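Local coordinates for Alpha/beta hydrolase fold protein (Nakamurella multipartita, PDB 4Y7D) that probably acts as a hydrolase, as its alpha/beta hydrolase fold suggests, at residues E87-L92 / Y114-R119; R62-D67 / L96-A101; L233-I238 / R259-Q264. One frame throughout, in Å; residues are numbered along the deposited sequence. Where two conformers were deposited one is given.

How the contacts relate
Followed from the N terminus, the chain opens contact 2 at strand 62-66, then opens contact 1 on helix 82-95. It closes contact 2 in the loop after that helix and closes contact 1 on helix 110-119, so the two loops cross. They also touch: Leu92 CD2 packs on Val66 CG1 at 3.6 Å, joining helix and strand. Contact 3 follows in series, closing a loop from residues 233-238 to helix 255-264. Helix 110-119 links it to contact 1, because Arg115 NH1 forms a salt bridge with Glu234 OE1 at 2.9 Å. Contacts 2 and 3 stay apart, with nearest atoms about 11 Å from each other.

Contact 1 of 3, residues E87-L92 / Y114-R119; sequences ELYAAL and YRLAAR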
ATOM      1  N   GLU A  87       7.528  11.952   9.325  1.00 20.17           N
ATOM      2  CA  GLU A  87       8.187  13.258   9.338  1.00 21.67           C
ATOM      3  C   GLU A  87       8.614  13.655   7.947  1.00 20.91           C
ATOM      4  O   GLU A  87       8.465  14.827   7.554  1.00 21.49           O
ATOM      5  CB  GLU A  87       9.370  13.301  10.295  1.00 24.19           C
ATOM      6  CG  GLU A  87       9.745  14.711  10.729  1.00 28.89           C
ATOM      7  CD  GLU A  87       8.643  15.413  11.544  1.00 29.66           C
ATOM      8  OE1 GLU A  87       7.911  14.760  12.303  1.00 31.77           O
ATOM      9  OE2 GLU A  87       8.559  16.653  11.463  1.00 34.37           O
ATOM     10  N   LEU A  88       9.065  12.693   7.161  1.00 19.68           N
ATOM     11  CA  LEU A  88       9.435  12.940   5.775  1.00 18.86           C
ATOM     12  C   LEU A  88       8.251  13.314   4.947  1.00 19.08           C
ATOM     13  O   LEU A  88       8.337  14.227   4.156  1.00 19.58           O
ATOM     14  CB  LEU A  88      10.101  11.693   5.162  1.00 19.31           C
ATOM     15  CG  LEU A  88      10.619  11.776   3.732  1.00 19.49           C
ATOM     16  CD1 LEU A  88      11.706  12.809   3.561  1.00 20.55           C
ATOM     17  CD2 LEU A  88      11.124  10.428   3.248  1.00 20.03           C
ATOM     18  N   TYR A  89       7.117  12.646   5.146  1.00 19.51           N
ATOM     19  CA  TYR A  89       5.933  12.976   4.365  1.00 18.88           C
ATOM     20  C   TYR A  89       5.465  14.404   4.649  1.00 18.68           C
ATOM     21  O   TYR A  89       5.051  15.158   3.746  1.00 19.16           O
ATOM     22  CB  TYR A  89       4.729  12.029   4.669  1.00 18.63           C
ATOM     23  CG  TYR A  89       5.022  10.542   4.521  1.00 18.67           C
ATOM     24  CD1 TYR A  89       6.012  10.093   3.630  1.00 19.56           C
ATOM     25  CD2 TYR A  89       4.292   9.609   5.243  1.00 19.18           C
ATOM     26  CE1 TYR A  89       6.276   8.737   3.483  1.00 19.35           C
ATOM     27  CE2 TYR A  89       4.578   8.246   5.134  1.00 18.50           C
ATOM     28  CZ  TYR A  89       5.554   7.832   4.262  1.00 18.30           C
ATOM     29  OH  TYR A  89       5.882   6.519   4.163  1.00 19.90           O
ATOM     30  N   ALA A  90       5.505  14.795   5.906  1.00 19.49           N
ATOM     31  CA  ALA A  90       5.094  16.188   6.276  1.00 20.18           C
ATOM     32  C   ALA A  90       6.081  17.168   5.669  1.00 21.63           C
ATOM     33  O   ALA A  90       5.685  18.241   5.200  1.00 20.64           O
ATOM     34  CB  ALA A  90       5.044  16.341   7.805  1.00 21.64           C
ATOM     35  N   ALA A  91       7.359  16.811   5.679  1.00 20.65           N
ATOM     36  CA  ALA A  91       8.374  17.656   5.038  1.00 21.88           C
ATOM     37  C   ALA A  91       8.214  17.715   3.509  1.00 21.65           C
ATOM     38  O   ALA A  91       8.456  18.752   2.881  1.00 22.86           O
ATOM     39  CB  ALA A  91       9.769  17.184   5.432  1.00 22.55           C
ATOM     40  N   LEU A  92       7.768  16.619   2.910  1.00 20.14           N
ATOM     41  CA  LEU A  92       7.415  16.595   1.508  1.00 19.47           C
ATOM     42  C   LEU A  92       6.224  17.559   1.225  1.00 19.53           C
ATOM     43  O   LEU A  92       6.272  18.338   0.291  1.00 19.28           O
ATOM     44  CB  LEU A  92       7.056  15.166   1.104  1.00 18.60           C
ATOM     45  CG  LEU A  92       6.528  14.987  -0.324  1.00 19.61           C
ATOM     46  CD1 LEU A  92       7.415  15.532  -1.430  1.00 19.76           C
ATOM     47  CD2 LEU A  92       6.231  13.510  -0.531  1.00 20.06           C
ATOM     48  N   TYR A 114      -0.109   5.800   9.550  1.00 17.97           N
ATOM     49  CA  TYR A 114      -0.698   5.977  10.852  1.00 18.18           C
ATOM     50  C   TYR A 114       0.084   6.997  11.684  1.00 19.00           C
ATOM     51  O   TYR A 114      -0.545   7.860  12.350  1.00 20.34           O
ATOM     52  CB  TYR A 114      -0.839   4.689  11.616  1.00 18.35           C
ATOM     53  CG  TYR A 114      -1.904   3.752  11.102  1.00 17.43           C
ATOM     54  CD1 TYR A 114      -3.234   4.190  10.888  1.00 17.36           C
ATOM     55  CD2 TYR A 114      -1.599   2.440  10.793  1.00 18.00           C
ATOM     56  CE1 TYR A 114      -4.212   3.327  10.479  1.00 18.59           C
ATOM     57  CE2 TYR A 114      -2.584   1.540  10.374  1.00 18.30           C
ATOM     58  CZ  TYR A 114      -3.886   1.987  10.190  1.00 19.24           C
ATOM     59  OH  TYR A 114      -4.863   1.127   9.779  1.00 19.32           O
ATOM     60  N   ARG A 115       1.407   6.940  11.664  1.00 18.75           N
ATOM     61  CA  ARG A 115       2.178   7.950  12.398  1.00 19.18           C
ATOM     62  C   ARG A 115       1.938   9.400  11.903  1.00 19.42           C
ATOM     63  O   ARG A 115       1.943  10.359  12.698  1.00 19.71           O
ATOM     64  CB  ARG A 115       3.674   7.635  12.410  1.00 20.26           C
ATOM     65  CG  ARG A 115       4.084   6.429  13.263  1.00 21.87           C
ATOM     66  CD  ARG A 115       3.544   6.489  14.693  1.00 23.81           C
ATOM     67  NE  ARG A 115       4.175   7.585  15.422  1.00 25.34           N
ATOM     68  CZ  ARG A 115       3.707   8.134  16.526  1.00 27.52           C
ATOM     69  NH1 ARG A 115       2.502   7.808  17.015  1.00 27.26           N
ATOM     70  NH2 ARG A 115       4.428   9.095  17.099  1.00 29.52           N
ATOM     71  N   LEU A 116       1.801   9.557  10.598  1.00 18.39           N
ATOM     72  CA  LEU A 116       1.524  10.867  10.028  1.00 19.09           C
ATOM     73  C   LEU A 116       0.168  11.361  10.547  1.00 19.25           C
ATOM     74  O   LEU A 116       0.035  12.489  11.029  1.00 19.62           O
ATOM     75  CB  LEU A 116       1.507  10.783   8.502  1.00 18.58           C
ATOM     76  CG  LEU A 116       1.270  12.122   7.783  1.00 18.95           C
ATOM     77  CD1 LEU A 116       2.416  13.115   8.039  1.00 19.64           C
ATOM     78  CD2 LEU A 116       1.078  11.928   6.304  1.00 19.87           C
ATOM     79  N   ALA A 117      -0.852  10.499  10.485  1.00 19.06           N
ATOM     80  CA  ALA A 117      -2.168  10.898  10.975  1.00 19.00           C
ATOM     81  C   ALA A 117      -2.188  11.168  12.490  1.00 19.96           C
ATOM     82  O   ALA A 117      -2.902  12.065  12.947  1.00 21.75           O
ATOM     83  CB  ALA A 117      -3.252   9.869  10.580  1.00 18.98           C
ATOM     84  N   ALA A 118      -1.417  10.391  13.257  1.00 19.32           N
ATOM     85  CA  ALA A 118      -1.348  10.512  14.716  1.00 21.08           C
ATOM     86  C   ALA A 118      -0.627  11.750  15.174  1.00 23.12           C
ATOM     87  O   ALA A 118      -1.111  12.456  16.064  1.00 25.38           O
ATOM     88  CB  ALA A 118      -0.678   9.265  15.335  1.00 20.53           C
ATOM     89  N   ARG A 119       0.543  12.014  14.613  1.00 22.15           N
ATOM     90  CA  ARG A 119       1.413  13.066  15.086  1.00 26.11           C
ATOM     91  C   ARG A 119       1.343  14.346  14.293  1.00 25.24           C
ATOM     92  O   ARG A 119       1.703  15.396  14.817  1.00 25.60           O
ATOM     93  CB  ARG A 119       2.857  12.503  15.153  1.00 30.55           C
ATOM     94  CG  ARG A 119       3.828  13.374  15.951  1.00 38.19           C
ATOM     95  CD  ARG A 119       5.125  12.636  16.299  1.00 41.30           C
ATOM     96  NE  ARG A 119       5.730  12.094  15.094  1.00 40.74           N
ATOM     97  CZ  ARG A 119       6.405  12.820  14.198  1.00 45.32           C
ATOM     98  NH1 ARG A 119       6.585  14.138  14.399  1.00 46.70           N
ATOM     99  NH2 ARG A 119       6.896  12.231  13.089  1.00 39.74           N
TER
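Glu87 on helix 82-95 reaches Arg119, at the end of helix 110-119, and its course can be followed atom by atom. CG lies anti to the backbone N (chi1 -158°), and the chain then bends at chi2, which swings the carboxylate toward the other helix although its first bond does not point at that helix. Glu87 CB already lies 3.9 Å from Arg119 NH2, in the plane of the guanidinium and at its edge. Farther out, CD stands 3.7 Å from Arg119 NH1. At the tip, OE1 is gripped by both terminal nitrogens: Arg119 NH1 donates at 2.6 Å, nearly along the C-O bond, and Arg119 NH2 donates to the same oxygen at 2.8 Å on its anti lone pair. Neither N-H is straight, as expected when two donors share one acceptor. Carboxylate and guanidinium are nearly coplanar, 26° apart.

Beside the salt bridge, Leu116 inserts its two methyls between the helices. CD2 meets Tyr89 CB at 4.0 Å and sits at the edge of the ring, while CD1 touches Ala90 CB at 4.2 Å. The short segments cross at -71° with axes 9.6 Å apart. Tyr89 OH bonds Ser112 OG. Leu37 touches both Tyr89 and Leu116, so the two helices pack on each other and on strand 35-39 of the alpha/beta hydrolase sheet.

His120 NE2 is a further partner of Glu87 OE1, and Asp83 takes Arg119 NE, helping to fix the guanidinium's rotation. Arg119 would be expected to favour the ionised carboxylate of Glu87, giving a partly exposed salt bridge beside a buried apolar contact.

Contact 2 of 3, residues R62-D67 / L96-A101; sequences RAIVVD and LGLAAA
Ile64 on strand 62-66 points its CD1 methyl at two leucines of the loop that follows helix 82-95. A chi1 of -61° sets CG1 opposite the carbonyl carbon and directs the ethyl arm across the gap. The contacts are tip to tip: Ile64 CD1 stands 3.8 Å from Leu98 CD2 and 4.0 Å from Leu96 CD1.

The two leucines reach this methyl by different rotamers, CG lying beside the backbone N in Leu96 but turned away from it in Leu98 (chi1 -174°). Gly97, with its positive phi, ends the helix in a Schellman motif and turns the chain between them, which probably helps both reach Ile64 CD1.

Arg62, extended from CG to NE, brings NH2 within 4.2 Å of Leu98 CD1. Leu92 and Ile29 also touch Ile64, and Pro35 touches both Arg62 and Leu98.

The contact belongs to the crossover in which helix 82-95 leads from strand 62-66 to 101-106, parallel strands separated in the sheet by 35-39. Four methyls, and one guanidinium nitrogen met obliquely, are consistent with dispersion and partial burial, Ile64 being the buried member. Between these two segments shape does the positioning, whereas Arg123 holds the carbonyls of Leu98 and Ala99 by directional bonds.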
ATOM      1  N   ARG A  62      -5.717  14.036  -7.340  1.00 21.64           N
ATOM      2  CA  ARG A  62      -4.338  13.996  -7.743  1.00 21.92           C
ATOM      3  C   ARG A  62      -3.606  13.148  -6.745  1.00 20.83           C
ATOM      4  O   ARG A  62      -3.956  13.146  -5.568  1.00 20.93           O
ATOM      5  CB  ARG A  62      -3.696  15.383  -7.952  1.00 23.84           C
ATOM      6  CG  ARG A  62      -3.122  16.105  -6.775  1.00 27.05           C
ATOM      7  CD  ARG A  62      -2.595  17.497  -7.232  1.00 29.76           C
ATOM      8  NE  ARG A  62      -2.128  18.423  -6.170  1.00 32.41           N
ATOM      9  CZ  ARG A  62      -0.857  18.506  -5.710  1.00 32.47           C
ATOM     10  NH1 ARG A  62       0.104  17.713  -6.167  1.00 30.75           N
ATOM     11  NH2 ARG A  62      -0.533  19.418  -4.793  1.00 34.60           N
ATOM     12  N   ALA A  63      -2.628  12.375  -7.207  1.00 21.24           N
ATOM     13  CA  ALA A  63      -1.860  11.508  -6.306  1.00 20.11           C
ATOM     14  C   ALA A  63      -0.399  11.938  -6.202  1.00 21.22           C
ATOM     15  O   ALA A  63       0.208  12.376  -7.196  1.00 22.34           O
ATOM     16  CB  ALA A  63      -1.955  10.095  -6.792  1.00 21.05           C
ATOM     17  N   ILE A  64       0.149  11.820  -4.995  1.00 19.81           N
ATOM     18  CA  ILE A  64       1.523  12.045  -4.699  1.00 20.04           C
ATOM     19  C   ILE A  64       2.026  10.661  -4.280  1.00 19.05           C
ATOM     20  O   ILE A  64       1.738  10.215  -3.193  1.00 18.89           O
ATOM     21  CB  ILE A  64       1.692  13.109  -3.574  1.00 20.75           C
ATOM     22  CG1 ILE A  64       1.091  14.453  -4.023  1.00 22.00           C
ATOM     23  CG2 ILE A  64       3.164  13.270  -3.174  1.00 21.65           C
ATOM     24  CD1 ILE A  64       0.718  15.359  -2.874  1.00 22.27           C
ATOM     25  N   VAL A  65       2.738   9.983  -5.174  1.00 19.78           N
ATOM     26  CA  VAL A  65       3.069   8.560  -4.955  1.00 19.47           C
ATOM     27  C   VAL A  65       4.543   8.497  -4.605  1.00 19.36           C
ATOM     28  O   VAL A  65       5.385   8.801  -5.471  1.00 19.72           O
ATOM     29  CB  VAL A  65       2.866   7.776  -6.265  1.00 21.79           C
ATOM     30  CG1 VAL A  65       3.296   6.322  -6.099  1.00 23.10           C
ATOM     31  CG2 VAL A  65       1.454   7.970  -6.834  1.00 22.19           C
ATOM     32  N   VAL A  66       4.857   8.208  -3.342  1.00 17.66           N
ATOM     33  CA  VAL A  66       6.250   8.199  -2.913  1.00 19.04           C
ATOM     34  C   VAL A  66       6.924   6.876  -3.149  1.00 19.62           C
ATOM     35  O   VAL A  66       6.250   5.846  -3.203  1.00 19.97           O
ATOM     36  CB  VAL A  66       6.389   8.476  -1.388  1.00 19.94           C
ATOM     37  CG1 VAL A  66       6.189   9.955  -1.129  1.00 21.25           C
ATOM     38  CG2 VAL A  66       5.421   7.632  -0.565  1.00 19.10           C
ATOM     39  N   ASP A  67       8.251   6.923  -3.235  1.00 19.68           N
ATOM     40  CA  ASP A  67       9.129   5.793  -2.941  1.00 20.04           C
ATOM     41  C   ASP A  67       9.548   5.975  -1.480  1.00 20.04           C
ATOM     42  O   ASP A  67      10.170   6.969  -1.138  1.00 20.15           O
ATOM     43  CB  ASP A  67      10.352   5.780  -3.840  1.00 21.25           C
ATOM     44  CG  ASP A  67      10.072   5.269  -5.223  1.00 23.89           C
ATOM     45  OD1 ASP A  67       9.579   4.126  -5.320  1.00 25.39           O
ATOM     46  OD2 ASP A  67      10.358   5.972  -6.244  1.00 23.21           O
ATOM     47  N   LEU A  96       6.147  20.858  -1.220  1.00 20.67           N
ATOM     48  CA  LEU A  96       5.150  21.098  -2.251  1.00 22.05           C
ATOM     49  C   LEU A  96       4.260  22.266  -1.933  1.00 22.90           C
ATOM     50  O   LEU A  96       3.382  22.526  -2.711  1.00 24.29           O
ATOM     51  CB  LEU A  96       4.284  19.855  -2.476  1.00 21.29           C
ATOM     52  CG  LEU A  96       5.082  18.576  -2.824  1.00 21.60           C
ATOM     53  CD1 LEU A  96       4.151  17.373  -2.866  1.00 21.30           C
ATOM     54  CD2 LEU A  96       5.828  18.756  -4.126  1.00 21.85           C
ATOM     55  N   GLY A  97       4.498  22.987  -0.836  1.00 22.95           N
ATOM     56  CA  GLY A  97       3.645  24.111  -0.453  1.00 23.89           C
ATOM     57  C   GLY A  97       2.239  23.715  -0.084  1.00 24.08           C
ATOM     58  O   GLY A  97       1.290  24.493  -0.274  1.00 25.82           O
ATOM     59  N   LEU A  98       2.088  22.503   0.412  1.00 23.76           N
ATOM     60  CA  LEU A  98       0.799  21.856   0.630  1.00 24.23           C
ATOM     61  C   LEU A  98       0.449  21.805   2.110  1.00 23.92           C
ATOM     62  O   LEU A  98       1.225  21.269   2.917  1.00 23.72           O
ATOM     63  CB  LEU A  98       0.853  20.452   0.019  1.00 25.25           C
ATOM     64  CG  LEU A  98      -0.400  19.643   0.004  1.00 26.28           C
ATOM     65  CD1 LEU A  98      -1.454  20.312  -0.811  1.00 28.54           C
ATOM     66  CD2 LEU A  98      -0.063  18.274  -0.562  1.00 27.69           C
ATOM     67  N   ALA A  99      -0.734  22.345   2.458  1.00 23.52           N
ATOM     68  CA  ALA A  99      -1.199  22.373   3.866  1.00 23.89           C
ATOM     69  C   ALA A  99      -1.587  20.991   4.410  1.00 22.76           C
ATOM     70  O   ALA A  99      -1.195  20.591   5.528  1.00 24.69           O
ATOM     71  CB  ALA A  99      -2.386  23.320   4.014  1.00 25.26           C
ATOM     72  N   ALA A 100      -2.240  20.226   3.547  1.00 21.78           N
ATOM     73  CA  ALA A 100      -2.806  18.929   3.970  1.00 21.77           C
ATOM     74  C   ALA A 100      -3.254  18.115   2.767  1.00 21.87           C
ATOM     75  O   ALA A 100      -3.503  18.666   1.676  1.00 22.92           O
ATOM     76  CB  ALA A 100      -3.947  19.166   4.913  1.00 22.47           C
ATOM     77  N   ALA A 101      -3.371  16.810   2.977  1.00 20.49           N
ATOM     78  CA  ALA A 101      -3.733  15.903   1.908  1.00 20.08           C
ATOM     79  C   ALA A 101      -4.456  14.714   2.452  1.00 20.35           C
ATOM     80  O   ALA A 101      -4.359  14.389   3.631  1.00 19.35           O
ATOM     81  CB  ALA A 101      -2.502  15.444   1.149  1.00 19.76           C
TER

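Contact 3 of 3, residues L233-I238 / R259-Q264; sequences LELDRI and RFAAAQ
In Leu235, on the 3-10 turn 235-237, a chi1 of -89° and a further turn at chi2 carry CD2 to 3.6 Å from Ala261 CB. Gln264, the other main partner, keeps CG beside its backbone N (chi1 -58°) and bends again at chi2, which folds its amide back along helix 255-264. The stems of these two side chains meet directly, Leu235 CB lying 3.6 Å from Gln264 CB. Tyr114 of helix 110-119 touches both Leu235 and Ala261, so the apolar side continues into a third element.

The folded glutamine is steadied within its own helix. Its CG lies 3.7 Å above one face of the Phe260 ring, offset toward the rim, and its NE2 makes a weak bond to Phe260 O at 3.4 Å.

The backbone adds evidence of close approach: Asp236 CA comes 3.2 Å from Gln264 O in a CA-H...O contact, 161° at the hydrogen. A water also donates to Asp236 OD1 at 2.8 Å and to Gln264 OE1 at 2.8 Å, but Asp236 was deposited in two conformers and this bridge is doubtful.

Topologically, the turn leads into strand 242-247, and helix 255-264 is the helical connection from that strand to its parallel neighbour 269-273. The contact therefore seats the lead-in of the first strand against the C-terminal end of the helix in a beta-alpha-beta crossover, the unit repeated along the parallel part of an alpha/beta hydrolase sheet.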
ATOM      1  N   LEU A 233       1.852   2.487  17.669  1.00 21.25           N
ATOM      2  CA  LEU A 233       1.716   3.572  16.687  1.00 21.36           C
ATOM      3  C   LEU A 233       0.740   4.687  17.141  1.00 21.45           C
ATOM      4  O   LEU A 233       0.618   5.724  16.469  1.00 20.65           O
ATOM      5  CB  LEU A 233       1.270   3.003  15.347  1.00 20.86           C
ATOM      6  CG  LEU A 233       2.175   1.953  14.711  1.00 21.16           C
ATOM      7  CD1 LEU A 233       1.462   1.365  13.473  1.00 20.58           C
ATOM      8  CD2 LEU A 233       3.498   2.545  14.369  1.00 21.36           C
ATOM      9  N   GLU A 234       0.035   4.471  18.249  1.00 21.32           N
ATOM     10  CA  GLU A 234      -0.849   5.465  18.845  1.00 22.38           C
ATOM     11  C   GLU A 234      -1.988   5.867  17.922  1.00 20.88           C
ATOM     12  O   GLU A 234      -2.295   7.071  17.754  1.00 20.98           O
ATOM     13  CB  GLU A 234      -0.065   6.694  19.267  1.00 24.90           C
ATOM     14  CG  GLU A 234       1.188   6.404  20.113  1.00 26.06           C
ATOM     15  CD  GLU A 234       1.834   7.707  20.587  1.00 29.45           C
ATOM     16  OE1 GLU A 234       2.194   8.578  19.776  1.00 29.85           O
ATOM     17  OE2 GLU A 234       1.923   7.848  21.815  1.00 34.67           O
ATOM     18  N   LEU A 235      -2.633   4.866  17.326  1.00 19.71           N
ATOM     19  CA  LEU A 235      -3.753   5.152  16.444  1.00 19.68           C
ATOM     20  C   LEU A 235      -4.890   5.860  17.158  1.00 20.82           C
ATOM     21  O   LEU A 235      -5.692   6.548  16.534  1.00 21.57           O
ATOM     22  CB  LEU A 235      -4.254   3.855  15.829  1.00 19.95           C
ATOM     23  CG  LEU A 235      -3.590   3.418  14.523  1.00 20.24           C
ATOM     24  CD1 LEU A 235      -2.130   3.111  14.689  1.00 21.97           C
ATOM     25  CD2 LEU A 235      -4.309   2.193  13.988  1.00 21.45           C
ATOM     26  N   ASP A 236      -4.995   5.745  18.458  1.00 21.11           N
ATOM     27  CA  ASP A 236      -6.077   6.403  19.188  0.60 23.71           C
ATOM     28  C   ASP A 236      -5.976   7.917  19.137  1.00 23.72           C
ATOM     29  O   ASP A 236      -6.943   8.604  19.432  1.00 25.32           O
ATOM     30  CB  ASP A 236      -6.096   5.916  20.636  0.60 24.79           C
ATOM     31  CG  ASP A 236      -4.756   6.088  21.329  0.60 25.21           C
ATOM     32  OD1 ASP A 236      -3.794   5.368  21.018  0.60 25.41           O
ATOM     33  OD2 ASP A 236      -4.660   6.975  22.191  0.60 26.12           O
ATOM     34  N   ARG A 237      -4.813   8.437  18.750  1.00 23.17           N
ATOM     35  CA  ARG A 237      -4.625   9.885  18.582  0.60 24.01           C
ATOM     36  C   ARG A 237      -5.254  10.416  17.278  1.00 24.52           C
ATOM     37  O   ARG A 237      -5.421  11.636  17.101  1.00 24.37           O
ATOM     38  CB  ARG A 237      -3.129  10.237  18.573  0.60 25.29           C
ATOM     39  CG  ARG A 237      -2.410   9.980  19.893  0.60 26.19           C
ATOM     40  CD  ARG A 237      -0.910  10.193  19.754  0.60 27.93           C
ATOM     41  NE  ARG A 237      -0.547  11.596  19.479  0.60 29.37           N
ATOM     42  CZ  ARG A 237       0.695  12.053  19.247  0.60 30.86           C
ATOM     43  NH1 ARG A 237       1.752  11.250  19.247  0.60 31.75           N
ATOM     44  NH2 ARG A 237       0.885  13.340  19.000  0.60 31.54           N
ATOM     45  N   ILE A 238      -5.574   9.526  16.359  1.00 21.91           N
ATOM     46  CA  ILE A 238      -6.030   9.933  15.011  1.00 22.44           C
ATOM     47  C   ILE A 238      -7.430  10.496  15.037  1.00 23.72           C
ATOM     48  O   ILE A 238      -8.344   9.857  15.580  1.00 24.39           O
ATOM     49  CB  ILE A 238      -5.904   8.749  14.013  1.00 21.22           C
ATOM     50  CG1 ILE A 238      -4.446   8.337  13.872  1.00 21.45           C
ATOM     51  CG2 ILE A 238      -6.556   9.050  12.664  1.00 20.67           C
ATOM     52  CD1 ILE A 238      -4.279   7.073  13.031  1.00 20.40           C
ATOM     53  N   ARG A 259      -9.340  -4.690  12.381  1.00 19.95           N
ATOM     54  CA  ARG A 259     -10.309  -4.578  13.480  1.00 22.15           C
ATOM     55  C   ARG A 259      -9.707  -3.776  14.609  1.00 20.09           C
ATOM     56  O   ARG A 259     -10.368  -2.943  15.181  1.00 19.75           O
ATOM     57  CB  ARG A 259     -10.764  -5.962  13.998  1.00 26.15           C
ATOM     58  CG  ARG A 259     -11.894  -6.557  13.193  1.00 32.78           C
ATOM     59  CD  ARG A 259     -12.566  -7.758  13.902  1.00 36.42           C
ATOM     60  NE  ARG A 259     -11.599  -8.862  13.854  1.00 45.48           N
ATOM     61  CZ  ARG A 259     -11.397  -9.689  12.806  1.00 46.78           C
ATOM     62  NH1 ARG A 259     -12.159  -9.621  11.697  1.00 42.49           N
ATOM     63  NH2 ARG A 259     -10.414 -10.600  12.889  1.00 42.10           N
ATOM     64  N   PHE A 260      -8.422  -4.013  14.911  1.00 19.06           N
ATOM     65  CA  PHE A 260      -7.717  -3.249  15.907  1.00 18.98           C
ATOM     66  C   PHE A 260      -7.698  -1.775  15.524  1.00 18.45           C
ATOM     67  O   PHE A 260      -7.946  -0.929  16.365  1.00 19.17           O
ATOM     68  CB  PHE A 260      -6.263  -3.752  16.072  1.00 18.95           C
ATOM     69  CG  PHE A 260      -5.406  -2.910  16.963  1.00 19.64           C
ATOM     70  CD1 PHE A 260      -5.562  -2.957  18.325  1.00 20.19           C
ATOM     71  CD2 PHE A 260      -4.403  -2.121  16.451  1.00 19.41           C
ATOM     72  CE1 PHE A 260      -4.769  -2.188  19.138  1.00 20.71           C
ATOM     73  CE2 PHE A 260      -3.594  -1.356  17.267  1.00 20.53           C
ATOM     74  CZ  PHE A 260      -3.778  -1.417  18.628  1.00 21.07           C
ATOM     75  N   ALA A 261      -7.320  -1.479  14.286  1.00 18.15           N
ATOM     76  CA  ALA A 261      -7.184  -0.106  13.822  1.00 17.42           C
ATOM     77  C   ALA A 261      -8.522   0.615  13.931  1.00 17.76           C
ATOM     78  O   ALA A 261      -8.560   1.721  14.470  1.00 17.96           O
ATOM     79  CB  ALA A 261      -6.632  -0.067  12.408  1.00 16.97           C
ATOM     80  N   ALA A 262      -9.612  -0.031  13.486  1.00 17.55           N
ATOM     81  CA  ALA A 262     -10.920   0.585  13.558  1.00 19.23           C
ATOM     82  C   ALA A 262     -11.354   0.842  15.004  1.00 20.21           C
ATOM     83  O   ALA A 262     -11.986   1.869  15.294  1.00 21.44           O
ATOM     84  CB  ALA A 262     -11.943  -0.212  12.800  1.00 19.44           C
ATOM     85  N   ALA A 263     -10.952  -0.051  15.928  1.00 19.58           N
ATOM     86  CA  ALA A 263     -11.300   0.091  17.330  1.00 19.90           C
ATOM     87  C   ALA A 263     -10.551   1.222  17.962  1.00 19.75           C
ATOM     88  O   ALA A 263     -11.015   1.794  18.938  1.00 20.46           O
ATOM     89  CB  ALA A 263     -11.045  -1.228  18.065  1.00 20.53           C
ATOM     90  N   GLN A 264      -9.376   1.552  17.434  1.00 20.16           N
ATOM     91  CA  GLN A 264      -8.565   2.644  17.999  1.00 20.37           C
ATOM     92  C   GLN A 264      -8.988   4.019  17.487  1.00 20.73           C
ATOM     93  O   GLN A 264      -8.834   5.010  18.198  1.00 21.22           O
ATOM     94  CB  GLN A 264      -7.081   2.510  17.668  1.00 20.27           C
ATOM     95  CG  GLN A 264      -6.425   1.219  18.144  1.00 21.80           C
ATOM     96  CD  GLN A 264      -6.867   0.841  19.542  1.00 22.92           C
ATOM     97  OE1 GLN A 264      -6.525   1.512  20.512  1.00 24.36           O
ATOM     98  NE2 GLN A 264      -7.691  -0.212  19.640  1.00 24.84           N
TER
HETATM   99  O   HOH W   1      -3.900   2.600  20.369  1.00 33.65           O